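Local coordinates for periplasmic binding protein/LacI transcriptional regulator (Shewanella sp. ANA-3, PDB 5OCP) that binds L-arabinofuranose in its alpha and beta forms and probably delivers this sugar to an ABC transporter from the periplasm, at residues I114-W117 with L118-T122; Y228-A231 with M232-D236. One frame throughout, in Å; residues are numbered along the deposited sequence.

Contact 1. Residues I114-W117 with L118-T122; sequences IGQW and LMDKT
Ile114, Gly115, Gln116 and Trp117 each accept an i to i+4 backbone hydrogen bond, from Leu118, Met119, Asp120 and Lys121 in turn, in the regular last turns of helix 107-121; Lys121 N to Trp117 O, at 2.9 Å, is the last of the four. On the outer side Gln116 reaches forward to Asp120. Its chain bends at chi2, which brings NE2 to 3.1 Å from Asp120 OD1 with an N-H...O angle of 156°. The oxygen lies close to the amide plane, yet the nitrogen meets it from above the carboxylate plane, and the two flat groups are turned 36° apart. The stronger polar partner of Gln116 NE2 is Tyr154 OH, so two hydrogen bonds hold this nitrogen. One residue along, Lys121 runs beside the indole of Trp117, both pointing the same way. Its CB sits over one face, 4.1 Å from the centroid of the Trp117 six-membered ring, a CH-pi contact, and the chain then follows the rim, with CG 3.8 Å from Trp117 CH2. Trp117 has CG anti to its own N (chi1 -178°), which sends the indole mainly outward from the helix with its six-membered ring under the aliphatic chain of Lys121. Ile114 and Leu118 face inward onto Phe147 of helix 138-151 and onto strand 218-221. Past Lys121 the helix gives out: Leu118 O takes both the backbone N and, at 2.8 Å, OG1 of Thr122, from opposite faces of its carbonyl plane. This is the C-terminal end of an amphipathic helix packed against the sheet of a periplasmic-binding-protein lobe.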
ATOM      1  N   ILE A 114      -5.172  13.001   1.705  1.00 10.79           N
ATOM      2  CA  ILE A 114      -4.147  13.574   0.799  1.00 11.65           C
ATOM      3  C   ILE A 114      -4.826  14.559  -0.164  1.00 12.17           C
ATOM      4  O   ILE A 114      -4.268  15.623  -0.463  1.00 13.11           O
ATOM      5  CB  ILE A 114      -3.262  12.446   0.190  1.00 13.96           C
ATOM      6  CG1 ILE A 114      -1.926  13.048  -0.271  1.00 16.90           C
ATOM      7  CG2 ILE A 114      -3.987  11.664  -0.852  1.00 14.23           C
ATOM      8  CD1 ILE A 114      -1.050  13.447   0.868  1.00 15.72           C
ATOM      9  N   GLY A 115      -6.014  14.217  -0.636  1.00 11.46           N
ATOM     10  CA  GLY A 115      -6.796  15.157  -1.471  1.00 12.25           C
ATOM     11  C   GLY A 115      -7.118  16.442  -0.761  1.00 12.30           C
ATOM     12  O   GLY A 115      -7.007  17.529  -1.304  1.00 11.59           O
ATOM     13  N   GLN A 116      -7.536  16.360   0.494  1.00 13.26           N
ATOM     14  CA  GLN A 116      -7.831  17.559   1.246  1.00 13.03           C
ATOM     15  C   GLN A 116      -6.623  18.395   1.467  1.00 13.54           C
ATOM     16  O   GLN A 116      -6.687  19.615   1.331  1.00 15.04           O
ATOM     17  CB  GLN A 116      -8.494  17.210   2.592  1.00 16.35           C
ATOM     18  CG  GLN A 116      -9.125  18.392   3.307  1.00 17.14           C
ATOM     19  CD  GLN A 116     -10.227  19.058   2.501  1.00 17.82           C
ATOM     20  OE1 GLN A 116     -11.237  18.453   2.205  1.00 18.68           O
ATOM     21  NE2 GLN A 116      -9.987  20.275   2.047  1.00 19.52           N
ATOM     22  N   TRP A 117      -5.494  17.766   1.774  1.00 12.25           N
ATOM     23  CA  TRP A 117      -4.262  18.473   1.978  1.00 12.73           C
ATOM     24  C   TRP A 117      -3.893  19.281   0.708  1.00 12.52           C
ATOM     25  O   TRP A 117      -3.528  20.462   0.773  1.00 13.49           O
ATOM     26  CB  TRP A 117      -3.092  17.535   2.369  1.00 13.87           C
ATOM     27  CG  TRP A 117      -1.833  18.325   2.616  1.00 14.13           C
ATOM     28  CD1 TRP A 117      -1.422  18.890   3.826  1.00 14.69           C
ATOM     29  CD2 TRP A 117      -0.813  18.685   1.656  1.00 15.30           C
ATOM     30  NE1 TRP A 117      -0.238  19.599   3.616  1.00 15.95           N
ATOM     31  CE2 TRP A 117       0.104  19.536   2.299  1.00 15.62           C
ATOM     32  CE3 TRP A 117      -0.662  18.457   0.302  1.00 13.47           C
ATOM     33  CZ2 TRP A 117       1.217  20.041   1.659  1.00 15.45           C
ATOM     34  CZ3 TRP A 117       0.434  19.019  -0.366  1.00 16.23           C
ATOM     35  CH2 TRP A 117       1.342  19.805   0.322  1.00 18.36           C
ATOM     36  N   LEU A 118      -3.986  18.593  -0.434  1.00 12.14           N
ATOM     37  CA  LEU A 118      -3.682  19.242  -1.705  1.00 11.61           C
ATOM     38  C   LEU A 118      -4.640  20.416  -2.003  1.00 13.65           C
ATOM     39  O   LEU A 118      -4.193  21.472  -2.487  1.00 14.22           O
ATOM     40  CB  LEU A 118      -3.732  18.224  -2.844  1.00 12.93           C
ATOM     41  CG  LEU A 118      -3.331  18.774  -4.201  1.00 13.16           C
ATOM     42  CD1 LEU A 118      -1.878  19.232  -4.258  1.00 14.03           C
ATOM     43  CD2 LEU A 118      -3.646  17.728  -5.270  1.00 14.96           C
ATOM     44  N   MET A 119      -5.922  20.245  -1.715  1.00 13.75           N
ATOM     45  CA  MET A 119      -6.857  21.372  -1.912  1.00 14.22           C
ATOM     46  C   MET A 119      -6.519  22.532  -1.022  1.00 15.59           C
ATOM     47  O   MET A 119      -6.646  23.690  -1.444  1.00 16.15           O
ATOM     48  CB  MET A 119      -8.311  20.949  -1.742  1.00 14.59           C
ATOM     49  CG  MET A 119      -8.766  19.814  -2.678  1.00 15.29           C
ATOM     50  SD  MET A 119      -8.799  20.410  -4.376  1.00 17.54           S
ATOM     51  CE  MET A 119      -7.199  19.856  -5.005  1.00 15.70           C
ATOM     52  N   ASP A 120      -6.096  22.268   0.204  1.00 15.53           N
ATOM     53  CA  ASP A 120      -5.743  23.332   1.135  1.00 16.27           C
ATOM     54  C   ASP A 120      -4.496  24.058   0.646  1.00 17.22           C
ATOM     55  O   ASP A 120      -4.455  25.291   0.623  1.00 18.77           O
ATOM     56  CB  ASP A 120      -5.511  22.789   2.539  1.00 17.07           C
ATOM     57  CG  ASP A 120      -6.729  22.236   3.195  1.00 20.94           C
ATOM     58  OD1 ASP A 120      -7.882  22.463   2.749  1.00 23.21           O
ATOM     59  OD2 ASP A 120      -6.510  21.475   4.204  1.00 24.57           O
ATOM     60  N   LYS A 121      -3.526  23.308   0.125  1.00 14.94           N
ATOM     61  CA  LYS A 121      -2.237  23.782  -0.317  1.00 15.42           C
ATOM     62  C   LYS A 121      -2.412  24.706  -1.516  1.00 17.07           C
ATOM     63  O   LYS A 121      -1.681  25.685  -1.632  1.00 17.44           O
ATOM     64  CB  LYS A 121      -1.361  22.603  -0.733  1.00 15.92           C
ATOM     65  CG  LYS A 121       0.023  22.953  -1.262  1.00 17.22           C
ATOM     66  CD  LYS A 121       0.954  23.638  -0.309  1.00 21.31           C
ATOM     67  CE  LYS A 121       2.350  23.774  -0.910  1.00 24.95           C
ATOM     68  NZ  LYS A 121       3.209  24.364   0.151  1.00 29.22           N
ATOM     69  N   THR A 122      -3.337  24.348  -2.406  1.00 15.34           N
ATOM     70  CA  THR A 122      -3.494  25.013  -3.690  1.00 15.91           C
ATOM     71  C   THR A 122      -4.713  25.921  -3.698  1.00 19.04           C
ATOM     72  O   THR A 122      -5.078  26.428  -4.776  1.00 17.03           O
ATOM     73  CB  THR A 122      -3.627  23.953  -4.800  1.00 16.36           C
ATOM     74  OG1 THR A 122      -4.820  23.191  -4.579  1.00 16.30           O
ATOM     75  CG2 THR A 122      -2.475  23.066  -4.797  1.00 15.71           C
TER

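Contact 2. Residues Y228-A231 with M232-D236; sequences YFKA and MADGD. With GOL (glycerol), chain G.
Met232 meets two rings of the preceding turn. Its CG lies 3.9 Å from Tyr228 CE1, the sulfur approaching the same ring obliquely in a Met-aromatic contact, SD 5.2 Å from the Tyr228 centroid. A bend at chi3 (-61°) then carries the methyl to Phe229, where CE comes within 3.6 Å of CD1. With an alanine here, the parts of both rings now met by CG, SD and CE would probably lose their apolar partner, and a gap open beside Val237 and Ala281. Lys230 and Asp234 form a long salt bridge, NZ to OD2 3.6 Å. A glycerol, probably from the crystallisation liquor, spans the pair: its O3 donates to Asp234 OD1 at 2.9 Å and accepts a weak bond from Lys230 NZ, and Glu286 also binds it. Backbone bonds from Met232, Ala233 and Asp234 back to Tyr228, Phe229 and Lys230 fix the spacing. Around the rings, Phe229 packs edge-to-face with Phe276 and Tyr228 lies against Leu200 of helix 196-208. At the end of the helix Asp236 N returns to Ala231 O at 2.9 Å and Gly235 N to Met232 O at 3.1 Å; Asp236 itself pairs with Lys207. Gly235 has phi 91°, where a side chain would jam against the preceding carbonyl oxygen, and with those two bonds it makes a Schellman motif, closing the helix of the beta-alpha-beta unit between strands 218-221 and 239-242.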
ATOM      1  N   TYR A 228      10.935   8.370   0.687  1.00 15.56           N
ATOM      2  CA  TYR A 228      10.045   9.529   0.417  1.00 14.89           C
ATOM      3  C   TYR A 228      10.198  10.666   1.442  1.00 15.14           C
ATOM      4  O   TYR A 228      10.123  11.889   1.120  1.00 15.92           O
ATOM      5  CB  TYR A 228       8.588   9.069   0.299  1.00 13.15           C
ATOM      6  CG  TYR A 228       7.654  10.070  -0.305  1.00 12.13           C
ATOM      7  CD1 TYR A 228       7.034  11.059   0.439  1.00 11.47           C
ATOM      8  CD2 TYR A 228       7.312   9.993  -1.688  1.00 11.93           C
ATOM      9  CE1 TYR A 228       6.135  11.978  -0.112  1.00 10.78           C
ATOM     10  CE2 TYR A 228       6.422  10.890  -2.245  1.00 11.31           C
ATOM     11  CZ  TYR A 228       5.787  11.824  -1.484  1.00 11.44           C
ATOM     12  OH  TYR A 228       4.919  12.719  -2.030  1.00 10.85           O
ATOM     13  N   PHE A 229      10.393  10.313   2.723  1.00 14.24           N
ATOM     14  CA  PHE A 229      10.656  11.261   3.764  1.00 14.91           C
ATOM     15  C   PHE A 229      11.999  11.974   3.434  1.00 15.35           C
ATOM     16  O   PHE A 229      12.071  13.193   3.580  1.00 16.83           O
ATOM     17  CB  PHE A 229      10.777  10.604   5.140  1.00 14.80           C
ATOM     18  CG  PHE A 229       9.436  10.438   5.793  1.00 15.39           C
ATOM     19  CD1 PHE A 229       8.877  11.473   6.562  1.00 16.17           C
ATOM     20  CD2 PHE A 229       8.749   9.233   5.675  1.00 15.87           C
ATOM     21  CE1 PHE A 229       7.630  11.371   7.115  1.00 16.76           C
ATOM     22  CE2 PHE A 229       7.501   9.108   6.270  1.00 14.26           C
ATOM     23  CZ  PHE A 229       6.910  10.168   6.937  1.00 15.90           C
ATOM     24  N   LYS A 230      12.928  11.209   2.924  1.00 18.64           N
ATOM     25  CA  LYS A 230      14.212  11.819   2.457  1.00 20.57           C
ATOM     26  C   LYS A 230      13.996  12.861   1.319  1.00 18.53           C
ATOM     27  O   LYS A 230      14.410  14.023   1.424  1.00 17.57           O
ATOM     28  CB  LYS A 230      15.189  10.798   2.025  1.00 22.95           C
ATOM     29  CG  LYS A 230      16.511  11.434   1.567  1.00 30.79           C
ATOM     30  CD  LYS A 230      17.658  10.424   1.501  1.00 37.31           C
ATOM     31  CE  LYS A 230      18.970  11.103   1.068  1.00 43.12           C
ATOM     32  NZ  LYS A 230      19.256  12.331   1.885  1.00 46.82           N
ATOM     33  N   ALA A 231      13.235  12.457   0.312  1.00 16.88           N
ATOM     34  CA  ALA A 231      12.786  13.346  -0.737  1.00 15.80           C
ATOM     35  C   ALA A 231      12.033  14.590  -0.265  1.00 16.48           C
ATOM     36  O   ALA A 231      12.177  15.701  -0.830  1.00 16.31           O
ATOM     37  CB  ALA A 231      11.963  12.528  -1.749  1.00 14.66           C
ATOM     38  N   MET A 232      11.176  14.461   0.750  1.00 13.77           N
ATOM     39  CA  MET A 232      10.486  15.570   1.344  1.00 14.79           C
ATOM     40  C   MET A 232      11.509  16.504   2.067  1.00 14.89           C
ATOM     41  O   MET A 232      11.403  17.694   1.882  1.00 16.96           O
ATOM     42  CB  MET A 232       9.432  15.149   2.377  1.00 16.32           C
ATOM     43  CG  MET A 232       8.183  14.665   1.763  1.00 17.87           C
ATOM     44  SD  MET A 232       6.702  14.563   2.811  1.00 15.06           S
ATOM     45  CE  MET A 232       7.171  13.426   4.038  1.00 17.20           C
ATOM     46  N   ALA A 233      12.462  15.911   2.764  1.00 16.47           N
ATOM     47  CA  ALA A 233      13.529  16.632   3.511  1.00 18.27           C
ATOM     48  C   ALA A 233      14.370  17.420   2.507  1.00 20.55           C
ATOM     49  O   ALA A 233      14.832  18.535   2.818  1.00 21.85           O
ATOM     50  CB  ALA A 233      14.392  15.633   4.298  1.00 20.65           C
ATOM     51  N   ASP A 234      14.531  16.863   1.323  1.00 18.67           N
ATOM     52  CA  ASP A 234      15.260  17.517   0.223  1.00 21.77           C
ATOM     53  C   ASP A 234      14.494  18.489  -0.609  1.00 21.80           C
ATOM     54  O   ASP A 234      15.116  19.219  -1.418  1.00 23.63           O
ATOM     55  CB  ASP A 234      15.976  16.470  -0.640  1.00 20.95           C
ATOM     56  CG  ASP A 234      17.030  15.707   0.168  1.00 26.26           C
ATOM     57  OD1 ASP A 234      17.394  16.160   1.317  1.00 30.88           O
ATOM     58  OD2 ASP A 234      17.465  14.618  -0.307  1.00 30.47           O
ATOM     59  N   GLY A 235      13.184  18.571  -0.458  1.00 19.23           N
ATOM     60  CA  GLY A 235      12.361  19.492  -1.225  1.00 18.81           C
ATOM     61  C   GLY A 235      11.764  18.982  -2.564  1.00 17.41           C
ATOM     62  O   GLY A 235      11.050  19.734  -3.207  1.00 20.14           O
ATOM     63  N   ASP A 236      11.946  17.714  -2.895  1.00 17.10           N
ATOM     64  CA  ASP A 236      11.535  17.147  -4.208  1.00 16.06           C
ATOM     65  C   ASP A 236      10.110  16.616  -4.275  1.00 15.10           C
ATOM     66  O   ASP A 236       9.543  16.423  -5.363  1.00 14.82           O
ATOM     67  CB  ASP A 236      12.489  16.029  -4.603  1.00 18.25           C
ATOM     68  CG  ASP A 236      13.891  16.553  -5.077  1.00 23.51           C
ATOM     69  OD1 ASP A 236      13.953  17.738  -5.474  1.00 25.77           O
ATOM     70  OD2 ASP A 236      14.819  15.734  -5.098  1.00 28.43           O
TER
HETATM   71  C1  GOL G 405      17.972  14.892   7.335  1.00 50.64           C
HETATM   72  O1  GOL G 405      16.840  14.884   8.252  1.00 38.74           O
HETATM   73  C2  GOL G 405      17.692  15.555   5.972  1.00 48.00           C
HETATM   74  O2  GOL G 405      17.462  16.953   6.276  1.00 37.66           O
HETATM   75  C3  GOL G 405      18.831  15.322   4.953  1.00 48.89           C
HETATM   76  O3  GOL G 405      18.394  14.817   3.672  1.00 43.27           O

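In the fold
Contacts 1 and 2 both lie at C-terminal helix ends in the lobe built on the mixed sheet, their centres 18 Å apart and their nearest atoms about 7 Å apart, with no direct touch. Strand 239-242 joins them: Ala239 lies against Ile114 and Trp117 of contact 1, and its carbonyl oxygen takes a weak hydrogen bond from Tyr228 OH of contact 2. Neither contact includes a pocket residue. The nearest side chains stand back from alpha-L-arabinofuranose, Ile114 by about 11 Å and Tyr228 by about 10 Å. Both are structural packing away from the sugar: contact 1 lies against strands 218-221 and 239-242, contact 2 is on the helix connecting them, and the loops after these strands carry the pocket residues Asp223 and Leu243.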